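Phospholipase C beta (Meleagris gallopavo, PDB 1JAD) is represented here by its C-terminal region, a nearly all-helical domain of long antiparallel helices that packs against a second copy of itself. Local coordinates at residues 28-31 and 32-36; 203-206 and 207-211; 96-99 and 100-104. All blocks are in the same frame, centred on the assembly; numbering follows the deposited sequence.

All three contacts are local, each within about two and a half turns of a different long helix: contact 1 on helix 28-64, contact 3 on helix 75-155 and contact 2 on helix 161-245. None touches another; contact 1 comes to about 7 Å of each of the others at the nearest atoms, and contacts 2 and 3 to about 9 Å of each other. Contact 1 lies at the surface and is hydrophobic on the side toward helix 75-155, with lysines elsewhere. Contact 2, partly buried, mixes leucine and isoleucine with amides. Contact 3, also partly buried, is a salt-bridge network extended by the second subunit, while neighbouring R101 and K102 pair with the two flanking helices.

Contact 1. Residues 28-31 and 32-36; sequences KLFL and KLLKK
F30 and L34, one turn apart on helix 28-64, set the ring of the first obliquely against the isobutyl branch of the second. The closest approach is F30 CE2 to L34 CD1 at 3.7 Å. F30 reaches this place because CG stands anti to the backbone N (chi1 -173°), which swings the ring forward along the helix although its CB sets off away from the following turn. L34 CG takes the other course, beside its own backbone N, and leans back. The same methyl also meets L31, with L31 CD2 and L34 CD1 3.8 Å apart; L34 CD1 thus touches both an aromatic and an aliphatic neighbour.

On another side K32 folds back over L29. Its CG lies between the backbone N and the carbonyl carbon (chi1 74°), pressing it to 2.9 Å from L29 O, a very close approach; a bend at chi3 then lays the chain alongside L29, with K32 CE 4.1 Å from L29 CA. This brings K32 NZ within 4.7 Å of K28 NZ, and the two like charges would be expected to disfavour each other somewhat. K35 CG, beside its own backbone N, lies 3.4 Å from L31 O.

Beneath the side chains, four successive backbone bonds join the turns, from K32 N to K28 O at 2.9 Å through K35 N to L31 O. F30 also packs on Q109 and I113 of helix 75-155, L34 on Q109 and L29 on K112. F30, L31 and L34 form an i to i+3 and i to i+4 apolar cluster on an amphipathic alpha-helix, which is applied through F30, L34 and L29 to a neighbouring helix of an elongated antiparallel bundle and carries lysines on other sides.

Contact 2. Residues 203-206 and 207-211; sequences ENLR and AIQEK
From 203 to 211 the backbone is regular alpha-helix, each N-H from A207 to E210 bonded to the carbonyl four residues back, with Q209 N to L205 O 3.0 Å. Over this frame L205 and Q209 lean together. The branching carbon L205 CG lies 4.0 Å from Q209 CD, so the amide end of Q209 lies against the leucine's branching carbon, a van der Waals approach, the two chains crossing at a slant. Q209 arrives there because CG sits beside its own backbone N (chi1 -56°), turning the chain back along the helix; on the way Q209 CG passes 3.3 Å from L205 O. The amide oxygen Q209 OE1 comes down beside R206 CA, at 3.7 Å.

This turn belongs to helix 161-245, one of the three long helices of the antiparallel bundle. L205 packs on T114 of helix 75-155, while I208 lies against T110 and I113 of the same helix. Q209 is at the dimer contact, packing on E198 of the second subunit.

N204 and I208 make the other side-chain pair. The methyl I208 CD1 comes to 3.6 Å from N204 OD1, one chain running obliquely over the other. N204 OD1 is buried by this approach and has no polar partner in the model, an amide oxygen facing a hydrocarbon. Closer to the axis, I208 CG1 rests 3.2 Å from N204 O, because that branch too stands beside the backbone N (chi1 -64°).

A207 contributes just its CB, which touches N204 O at 3.3 Å. R206 also turns back: a bend at chi3 brings its guanidinium toward the preceding turn, where E203 O lies above one face, displaced toward the rim. Its charge stays apart from the next acid along, R206 NE and E210 OE1 being 6.3 Å from one another.

Contact 3. Residues 96-99 and 100-104; sequences DGIR and RRKEQ
R99 CG stands anti to the backbone N (chi1 -180°) and a bend at chi3 places the guanidinium along the helix surface between D96 and E103, while R100, with CG beside its backbone N (chi1 -64°), leans back over D96. R99 thus bridges two acids, both near the plane of its guanidinium. Forward, R99 NH1 gives a hydrogen bond to E103 OE2 at 2.9 Å, on the syn side but well out of the carboxylate plane, a bent bond. Backward, R99 NH2 binds D96 OD2 at 3.2 Å, this time from above the carboxylate plane.

The other carboxylate oxygen serves R100: D96 OD1 and R100 NE form a salt bridge at 3.1 Å, their flat groups 43° apart. D96 is therefore shared by two arginines, and the carboxylate probably offsets the like charges of R99 and R100, which lie near one another. R100 CG also covers one face of the R99 guanidinium, 3.4 Å from R99 NH2. On another side of the helix, I98 and K102 run side by side, I98 CG2 4.0 Å from K102 CE.

The D96-R99-R100 end of this i to i+3 and i to i+4 salt-bridge network meets the second subunit: K140 of the second subunit binds D96 OD2, and E133 of the second subunit binds R99 NH2. Within the chain, helix 75-155 lies here between its two neighbours, with R101 paired to E40 and I98 packed on L44 of helix 28-64, and K102 paired to E222 and E103 packed on A219 and V220 of helix 161-245.

Contact 1. Residues 28-31 and 32-36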
loop_
_atom_site.group_PDB
_atom_site.type_symbol
_atom_site.label_atom_id
_atom_site.label_comp_id
_atom_site.label_asym_id
_atom_site.label_seq_id
_atom_site.Cartn_x
_atom_site.Cartn_y
_atom_site.Cartn_z
ATOM N N LYS A 28 -16.946 -7.312 -8.268
ATOM C CA LYS A 28 -17.801 -6.461 -9.104
ATOM C C LYS A 28 -17.093 -5.224 -9.646
ATOM O O LYS A 28 -16.845 -5.119 -10.848
ATOM C CB LYS A 28 -19.049 -6.012 -8.327
ATOM C CG LYS A 28 -20.071 -7.109 -8.059
ATOM C CD LYS A 28 -21.271 -6.617 -7.226
ATOM C CE LYS A 28 -22.094 -5.513 -7.910
ATOM N NZ LYS A 28 -21.367 -4.216 -8.053
ATOM N N LEU A 29 -16.781 -4.287 -8.755
ATOM C CA LEU A 29 -16.112 -3.051 -9.146
ATOM C C LEU A 29 -14.957 -3.243 -10.132
ATOM O O LEU A 29 -14.828 -2.481 -11.098
ATOM C CB LEU A 29 -15.608 -2.302 -7.908
ATOM C CG LEU A 29 -16.655 -1.733 -6.950
ATOM C CD1 LEU A 29 -17.493 -2.859 -6.365
ATOM C CD2 LEU A 29 -15.956 -0.955 -5.842
ATOM N N PHE A 30 -14.117 -4.251 -9.906
ATOM C CA PHE A 30 -12.997 -4.467 -10.811
ATOM C C PHE A 30 -13.496 -4.855 -12.193
ATOM O O PHE A 30 -13.044 -4.301 -13.199
ATOM C CB PHE A 30 -12.057 -5.559 -10.309
ATOM C CG PHE A 30 -10.811 -5.698 -11.139
ATOM C CD1 PHE A 30 -9.831 -4.713 -11.110
ATOM C CD2 PHE A 30 -10.640 -6.787 -11.993
ATOM C CE1 PHE A 30 -8.700 -4.806 -11.920
ATOM C CE2 PHE A 30 -9.509 -6.891 -12.811
ATOM C CZ PHE A 30 -8.537 -5.897 -12.772
ATOM N N LEU A 31 -14.419 -5.807 -12.254
ATOM C CA LEU A 31 -14.929 -6.211 -13.550
ATOM C C LEU A 31 -15.680 -5.095 -14.273
ATOM O O LEU A 31 -15.629 -5.023 -15.502
ATOM C CB LEU A 31 -15.805 -7.466 -13.442
ATOM C CG LEU A 31 -15.053 -8.795 -13.257
ATOM C CD1 LEU A 31 -16.035 -9.970 -13.291
ATOM C CD2 LEU A 31 -14.025 -8.964 -14.367
ATOM N N LYS A 32 -16.359 -4.212 -13.541
ATOM C CA LYS A 32 -17.073 -3.140 -14.228
ATOM C C LYS A 32 -16.050 -2.231 -14.894
ATOM O O LYS A 32 -16.245 -1.796 -16.032
ATOM C CB LYS A 32 -17.950 -2.313 -13.278
ATOM C CG LYS A 32 -17.201 -1.359 -12.363
ATOM C CD LYS A 32 -18.165 -0.401 -11.677
ATOM C CE LYS A 32 -19.255 -1.147 -10.907
ATOM N NZ LYS A 32 -20.220 -0.233 -10.222
ATOM N N LEU A 33 -14.955 -1.950 -14.190
ATOM C CA LEU A 33 -13.905 -1.105 -14.748
ATOM C C LEU A 33 -13.396 -1.717 -16.041
ATOM O O LEU A 33 -13.241 -1.018 -17.042
ATOM C CB LEU A 33 -12.737 -0.957 -13.775
ATOM C CG LEU A 33 -11.508 -0.250 -14.361
ATOM C CD1 LEU A 33 -11.856 1.179 -14.763
ATOM C CD2 LEU A 33 -10.384 -0.267 -13.336
ATOM N N LEU A 34 -13.128 -3.021 -16.022
ATOM C CA LEU A 34 -12.646 -3.685 -17.222
ATOM C C LEU A 34 -13.641 -3.459 -18.349
ATOM O O LEU A 34 -13.250 -3.250 -19.496
ATOM C CB LEU A 34 -12.448 -5.191 -16.990
ATOM C CG LEU A 34 -11.297 -5.628 -16.073
ATOM C CD1 LEU A 34 -11.193 -7.153 -16.057
ATOM C CD2 LEU A 34 -9.990 -5.026 -16.576
ATOM N N LYS A 35 -14.928 -3.496 -18.018
ATOM C CA LYS A 35 -15.960 -3.277 -19.017
ATOM C C LYS A 35 -15.928 -1.844 -19.513
ATOM O O LYS A 35 -16.069 -1.599 -20.711
ATOM C CB LYS A 35 -17.350 -3.594 -18.463
ATOM C CG LYS A 35 -17.625 -5.074 -18.275
ATOM C CD LYS A 35 -19.101 -5.321 -17.994
ATOM C CE LYS A 35 -19.397 -6.807 -17.846
ATOM N NZ LYS A 35 -18.646 -7.414 -16.707
ATOM N N LYS A 36 -15.743 -0.895 -18.602
ATOM C CA LYS A 36 -15.692 0.499 -19.012
ATOM C C LYS A 36 -14.500 0.733 -19.917
ATOM O O LYS A 36 -14.630 1.299 -21.001
ATOM C CB LYS A 36 -15.593 1.429 -17.806
ATOM C CG LYS A 36 -15.470 2.886 -18.220
ATOM C CD LYS A 36 -15.571 3.848 -17.051
ATOM C CE LYS A 36 -15.530 5.280 -17.566
ATOM N NZ LYS A 36 -15.626 6.296 -16.485
#

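Contact 2. Residues 203-206 and 207-211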
loop_
_atom_site.group_PDB
_atom_site.type_symbol
_atom_site.label_atom_id
_atom_site.label_comp_id
_atom_site.label_asym_id
_atom_site.label_seq_id
_atom_site.Cartn_x
_atom_site.Cartn_y
_atom_site.Cartn_z
ATOM N N GLU A 203 3.689 -9.578 -1.194
ATOM C CA GLU A 203 3.790 -10.494 -2.326
ATOM C C GLU A 203 2.617 -10.276 -3.287
ATOM O O GLU A 203 2.760 -10.329 -4.505
ATOM C CB GLU A 203 3.781 -11.936 -1.795
ATOM C CG GLU A 203 3.455 -13.005 -2.820
ATOM C CD GLU A 203 3.264 -14.384 -2.186
ATOM O OE1 GLU A 203 4.258 -14.971 -1.692
ATOM O OE2 GLU A 203 2.109 -14.877 -2.171
ATOM N N ASN A 204 1.454 -10.022 -2.714
ATOM C CA ASN A 204 0.254 -9.804 -3.494
ATOM C C ASN A 204 0.398 -8.507 -4.300
ATOM O O ASN A 204 0.155 -8.482 -5.513
ATOM C CB ASN A 204 -0.939 -9.754 -2.542
ATOM C CG ASN A 204 -2.255 -9.835 -3.260
ATOM O OD1 ASN A 204 -2.760 -8.838 -3.771
ATOM N ND2 ASN A 204 -2.815 -11.040 -3.325
ATOM N N LEU A 205 0.813 -7.440 -3.627
ATOM C CA LEU A 205 1.016 -6.158 -4.287
ATOM C C LEU A 205 1.968 -6.391 -5.451
ATOM O O LEU A 205 1.723 -5.972 -6.585
ATOM C CB LEU A 205 1.643 -5.155 -3.308
ATOM C CG LEU A 205 2.028 -3.772 -3.851
ATOM C CD1 LEU A 205 0.800 -3.043 -4.340
ATOM C CD2 LEU A 205 2.707 -2.965 -2.754
ATOM N N ARG A 206 3.058 -7.084 -5.156
ATOM C CA ARG A 206 4.071 -7.381 -6.148
ATOM C C ARG A 206 3.465 -8.137 -7.330
ATOM O O ARG A 206 3.785 -7.863 -8.474
ATOM C CB ARG A 206 5.197 -8.175 -5.468
ATOM C CG ARG A 206 6.403 -8.433 -6.318
ATOM C CD ARG A 206 7.677 -8.576 -5.459
ATOM N NE ARG A 206 7.733 -9.770 -4.610
ATOM C CZ ARG A 206 7.147 -9.910 -3.422
ATOM N NH1 ARG A 206 6.433 -8.925 -2.889
ATOM N NH2 ARG A 206 7.284 -11.052 -2.755
ATOM N N ALA A 207 2.571 -9.081 -7.071
ATOM C CA ALA A 207 1.962 -9.811 -8.184
ATOM C C ALA A 207 1.212 -8.802 -9.073
ATOM O O ALA A 207 1.292 -8.845 -10.302
ATOM C CB ALA A 207 0.996 -10.871 -7.655
ATOM N N ILE A 208 0.503 -7.888 -8.421
ATOM C CA ILE A 208 -0.278 -6.848 -9.091
ATOM C C ILE A 208 0.555 -5.964 -10.008
ATOM O O ILE A 208 0.183 -5.730 -11.160
ATOM C CB ILE A 208 -0.977 -5.956 -8.040
ATOM C CG1 ILE A 208 -1.982 -6.805 -7.252
ATOM C CG2 ILE A 208 -1.618 -4.745 -8.711
ATOM C CD1 ILE A 208 -2.590 -6.095 -6.067
ATOM N N GLN A 209 1.675 -5.468 -9.492
ATOM C CA GLN A 209 2.560 -4.599 -10.266
ATOM C C GLN A 209 3.145 -5.369 -11.439
ATOM O O GLN A 209 3.443 -4.810 -12.502
ATOM C CB GLN A 209 3.672 -4.077 -9.367
ATOM C CG GLN A 209 3.131 -3.375 -8.145
ATOM C CD GLN A 209 4.211 -3.030 -7.145
ATOM O OE1 GLN A 209 4.993 -3.891 -6.742
ATOM N NE2 GLN A 209 4.247 -1.775 -6.720
ATOM N N GLU A 210 3.298 -6.666 -11.230
ATOM C CA GLU A 210 3.832 -7.566 -12.234
ATOM C C GLU A 210 2.794 -7.661 -13.355
ATOM O O GLU A 210 3.132 -7.659 -14.533
ATOM C CB GLU A 210 4.068 -8.921 -11.572
ATOM C CG GLU A 210 4.852 -9.920 -12.366
ATOM C CD GLU A 210 5.104 -11.173 -11.553
ATOM O OE1 GLU A 210 5.733 -11.057 -10.470
ATOM O OE2 GLU A 210 4.665 -12.262 -11.992
ATOM N N LYS A 211 1.524 -7.733 -12.974
ATOM C CA LYS A 211 0.433 -7.796 -13.942
ATOM C C LYS A 211 0.454 -6.505 -14.778
ATOM O O LYS A 211 0.500 -6.549 -16.015
ATOM C CB LYS A 211 -0.903 -7.936 -13.205
ATOM C CG LYS A 211 -2.157 -7.772 -14.057
ATOM C CD LYS A 211 -2.262 -8.820 -15.148
ATOM C CE LYS A 211 -3.568 -8.664 -15.930
ATOM N NZ LYS A 211 -3.678 -9.577 -17.109
#

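Contact 3. Residues 96-99 and 100-104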
loop_
_atom_site.group_PDB
_atom_site.type_symbol
_atom_site.label_atom_id
_atom_site.label_comp_id
_atom_site.label_asym_id
_atom_site.label_seq_id
_atom_site.Cartn_x
_atom_site.Cartn_y
_atom_site.Cartn_z
ATOM N N ASP A 96 -0.417 5.012 -31.493
ATOM C CA ASP A 96 0.262 5.572 -30.328
ATOM C C ASP A 96 -0.795 5.867 -29.274
ATOM O O ASP A 96 -0.578 5.643 -28.078
ATOM C CB ASP A 96 1.000 6.861 -30.693
ATOM C CG ASP A 96 1.549 7.593 -29.471
ATOM O OD1 ASP A 96 0.740 8.018 -28.613
ATOM O OD2 ASP A 96 2.786 7.755 -29.369
ATOM N N GLY A 97 -1.938 6.364 -29.735
ATOM C CA GLY A 97 -3.042 6.681 -28.847
ATOM C C GLY A 97 -3.597 5.448 -28.162
ATOM O O GLY A 97 -3.934 5.497 -26.975
ATOM N N ILE A 98 -3.707 4.344 -28.902
ATOM C CA ILE A 98 -4.211 3.101 -28.336
ATOM C C ILE A 98 -3.200 2.664 -27.280
ATOM O O ILE A 98 -3.570 2.217 -26.190
ATOM C CB ILE A 98 -4.330 1.992 -29.411
ATOM C CG1 ILE A 98 -5.303 2.432 -30.514
ATOM C CG2 ILE A 98 -4.812 0.692 -28.779
ATOM C CD1 ILE A 98 -6.734 2.691 -30.019
ATOM N N ARG A 99 -1.921 2.812 -27.606
ATOM C CA ARG A 99 -0.856 2.442 -26.681
ATOM C C ARG A 99 -1.019 3.215 -25.374
ATOM O O ARG A 99 -1.101 2.628 -24.297
ATOM C CB ARG A 99 0.517 2.743 -27.301
ATOM C CG ARG A 99 1.697 2.393 -26.419
ATOM C CD ARG A 99 3.009 2.823 -27.042
ATOM N NE ARG A 99 3.100 4.276 -27.220
ATOM C CZ ARG A 99 3.137 5.168 -26.232
ATOM N NH1 ARG A 99 3.093 4.767 -24.972
ATOM N NH2 ARG A 99 3.223 6.462 -26.503
ATOM N N ARG A 100 -1.085 4.536 -25.479
ATOM C CA ARG A 100 -1.235 5.391 -24.303
ATOM C C ARG A 100 -2.496 5.099 -23.502
ATOM O O ARG A 100 -2.483 5.169 -22.281
ATOM C CB ARG A 100 -1.207 6.867 -24.708
ATOM C CG ARG A 100 0.120 7.319 -25.319
ATOM C CD ARG A 100 0.075 8.804 -25.606
ATOM N NE ARG A 100 -1.101 9.128 -26.401
ATOM C CZ ARG A 100 -1.856 10.204 -26.205
ATOM N NH1 ARG A 100 -1.541 11.055 -25.233
ATOM N NH2 ARG A 100 -2.940 10.413 -26.953
ATOM N N ARG A 101 -3.590 4.773 -24.178
ATOM C CA ARG A 101 -4.818 4.475 -23.455
ATOM C C ARG A 101 -4.678 3.120 -22.771
ATOM O O ARG A 101 -5.046 2.978 -21.601
ATOM C CB ARG A 101 -6.029 4.463 -24.397
ATOM C CG ARG A 101 -7.370 4.170 -23.703
ATOM C CD ARG A 101 -7.585 5.104 -22.509
ATOM N NE ARG A 101 -7.652 6.507 -22.908
ATOM C CZ ARG A 101 -8.769 7.129 -23.275
ATOM N NH1 ARG A 101 -9.925 6.470 -23.287
ATOM N NH2 ARG A 101 -8.725 8.402 -23.653
ATOM N N LYS A 102 -4.154 2.125 -23.499
ATOM C CA LYS A 102 -3.960 0.792 -22.919
ATOM C C LYS A 102 -3.208 0.949 -21.595
ATOM O O LYS A 102 -3.714 0.592 -20.530
ATOM C CB LYS A 102 -3.132 -0.111 -23.846
ATOM C CG LYS A 102 -3.809 -0.598 -25.121
ATOM C CD LYS A 102 -5.017 -1.455 -24.829
ATOM C CE LYS A 102 -5.559 -2.107 -26.091
ATOM N NZ LYS A 102 -4.605 -3.084 -26.692
ATOM N N GLU A 103 -1.998 1.492 -21.674
ATOM C CA GLU A 103 -1.188 1.695 -20.485
ATOM C C GLU A 103 -1.939 2.478 -19.413
ATOM O O GLU A 103 -1.770 2.231 -18.219
ATOM C CB GLU A 103 0.114 2.398 -20.865
ATOM C CG GLU A 103 0.951 1.551 -21.807
ATOM C CD GLU A 103 2.328 2.108 -22.032
ATOM O OE1 GLU A 103 3.092 2.194 -21.047
ATOM O OE2 GLU A 103 2.643 2.462 -23.188
ATOM N N GLN A 104 -2.791 3.401 -19.841
ATOM C CA GLN A 104 -3.574 4.201 -18.907
ATOM C C GLN A 104 -4.524 3.237 -18.198
ATOM O O GLN A 104 -4.782 3.376 -17.003
ATOM C CB GLN A 104 -4.380 5.262 -19.665
ATOM C CG GLN A 104 -4.684 6.541 -18.891
ATOM C CD GLN A 104 -5.010 6.294 -17.434
ATOM O OE1 GLN A 104 -4.121 5.986 -16.630
ATOM N NE2 GLN A 104 -6.292 6.415 -17.079
#